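Local structure of bacteriocin (Brevibacillus sp. SKDU10, 6LWZ) at residues Y32-C35 and Q39-Y42. The protein is a defensin-like bacteriocin, an antimicrobial peptide that probably acts against competing bacteria. Residues are numbered along the deposited sequence; the frame is centred on the assembly and turned at random.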
loop_
_atom_site.group_PDB
_atom_site.type_symbol
_atom_site.label_atom_id
_atom_site.label_comp_id
_atom_site.label_asym_id
_atom_site.label_seq_id
_atom_site.Cartn_x
_atom_site.Cartn_y
_atom_site.Cartn_z
ATOM N N TYR A 32 0.227 1.974 -2.747
ATOM C CA TYR A 32 -0.272 2.009 -4.116
ATOM C C TYR A 32 0.869 2.353 -5.057
ATOM O O TYR A 32 1.854 2.981 -4.652
ATOM C CB TYR A 32 -1.376 3.062 -4.250
ATOM C CG TYR A 32 -2.727 2.618 -3.737
ATOM C CD1 TYR A 32 -2.958 2.467 -2.376
ATOM C CD2 TYR A 32 -3.779 2.360 -4.617
ATOM C CE1 TYR A 32 -4.196 2.060 -1.897
ATOM C CE2 TYR A 32 -5.024 1.953 -4.154
ATOM C CZ TYR A 32 -5.229 1.802 -2.791
ATOM O OH TYR A 32 -6.457 1.395 -2.317
ATOM N N VAL A 33 0.729 1.929 -6.309
ATOM C CA VAL A 33 1.638 2.330 -7.384
ATOM C C VAL A 33 0.904 3.309 -8.283
ATOM O O VAL A 33 -0.250 3.075 -8.657
ATOM C CB VAL A 33 2.151 1.139 -8.247
ATOM C CG1 VAL A 33 2.696 0.030 -7.372
ATOM C CG2 VAL A 33 1.065 0.583 -9.155
ATOM N N ALA A 34 1.560 4.420 -8.601
ATOM C CA ALA A 34 1.081 5.320 -9.633
ATOM C C ALA A 34 1.845 4.961 -10.887
ATOM O O ALA A 34 3.068 5.041 -10.917
ATOM C CB ALA A 34 1.322 6.762 -9.251
ATOM N N CYS A 35 1.118 4.519 -11.902
ATOM C CA CYS A 35 1.718 4.103 -13.163
ATOM C C CYS A 35 1.924 5.289 -14.098
ATOM O O CYS A 35 1.235 6.307 -13.987
ATOM C CB CYS A 35 0.828 3.062 -13.851
ATOM S SG CYS A 35 0.636 1.515 -12.936
ATOM N N GLN A 39 -3.385 5.213 -13.537
ATOM C CA GLN A 39 -2.968 5.903 -12.338
ATOM C C GLN A 39 -2.840 4.941 -11.199
ATOM O O GLN A 39 -2.128 3.992 -11.312
ATOM C CB GLN A 39 -3.734 7.184 -12.007
ATOM C CG GLN A 39 -3.595 8.354 -12.986
ATOM C CD GLN A 39 -2.193 8.946 -13.082
ATOM O OE1 GLN A 39 -1.796 9.724 -12.239
ATOM N NE2 GLN A 39 -1.448 8.580 -14.109
ATOM N N HIS A 40 -3.593 5.148 -10.150
ATOM C CA HIS A 40 -3.447 4.383 -8.939
ATOM C C HIS A 40 -3.985 3.008 -8.761
ATOM O O HIS A 40 -5.164 2.798 -8.808
ATOM C CB HIS A 40 -3.957 5.221 -7.803
ATOM C CG HIS A 40 -3.252 6.509 -7.693
ATOM N ND1 HIS A 40 -2.923 7.258 -8.792
ATOM C CD2 HIS A 40 -2.768 7.161 -6.627
ATOM C CE1 HIS A 40 -2.257 8.317 -8.403
ATOM N NE2 HIS A 40 -2.169 8.289 -7.092
ATOM N N LEU A 41 -3.094 2.086 -8.474
ATOM C CA LEU A 41 -3.493 0.694 -8.214
ATOM C C LEU A 41 -2.902 0.249 -6.882
ATOM O O LEU A 41 -1.749 0.563 -6.587
ATOM C CB LEU A 41 -3.002 -0.196 -9.351
ATOM C CG LEU A 41 -3.613 0.100 -10.711
ATOM C CD1 LEU A 41 -3.048 -0.821 -11.765
ATOM C CD2 LEU A 41 -5.123 0.032 -10.679
ATOM N N TYR A 42 -3.712 -0.485 -6.139
ATOM C CA TYR A 42 -3.306 -1.041 -4.836
ATOM C C TYR A 42 -2.160 -2.025 -5.047
ATOM O O TYR A 42 -2.269 -2.910 -5.857
ATOM C CB TYR A 42 -4.469 -1.809 -4.230
ATOM C CG TYR A 42 -4.078 -2.549 -2.992
ATOM C CD1 TYR A 42 -3.827 -1.860 -1.830
ATOM C CD2 TYR A 42 -3.943 -3.915 -2.990
ATOM C CE1 TYR A 42 -3.457 -2.512 -0.677
ATOM C CE2 TYR A 42 -3.580 -4.589 -1.848
ATOM C CZ TYR A 42 -3.335 -3.880 -0.695
ATOM O OH TYR A 42 -2.971 -4.512 0.436
#
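V33 and L41 exchange two backbone hydrogen bonds, which identifies them as the hydrogen-bonded pair of an antiparallel hairpin: V33 N to L41 O is 2.8 Å and L41 N to V33 O 3.0 Å. Both are nearly straight, with N-H...O angles of 161° and 169°. A weak third bond, C35 N to Q39 O at 3.3 Å, carries the pairing to the turn. CA-H...O contacts supplement these bonds: H40 CA is well directed at V33 O, whereas Y32 CA, 3.2 Å from L41 O, makes a short but bent contact.

Further from the turn, Y32 and Y42 form a non-hydrogen-bonded pair whose contact is mainly aromatic. With CG anti to its own carbonyl carbon, the Y32 ring lies across the backbone of the partner strand, and Y42 CA sits over one face, 3.7 Å from the ring centroid. The Y42 ring turns its edge to the Y32 face in a T-shaped pair, centroids 5.6 Å apart and planes at 78°. K16 adds a cation-pi contact to Y32, while Y42 OH is hydrogen-bonded to T45.

Apolar packing is lighter and divides between the two faces of the sheet. V33 CG2 meets L41 CB at 4.1 Å on one; on the other, A34 CB lies over the H40 ring. Strand 10-20 pairs with the other edge of strand 26-35, with backbone bonds to Y32 and A34.

Polar backbone pairing therefore sets the register of this defensin-like hairpin, the T-shaped pair adds an aromatic contact further from the turn, and the C6-C35 disulfide ties the turn-proximal end of strand 26-35 to the N-terminal segment.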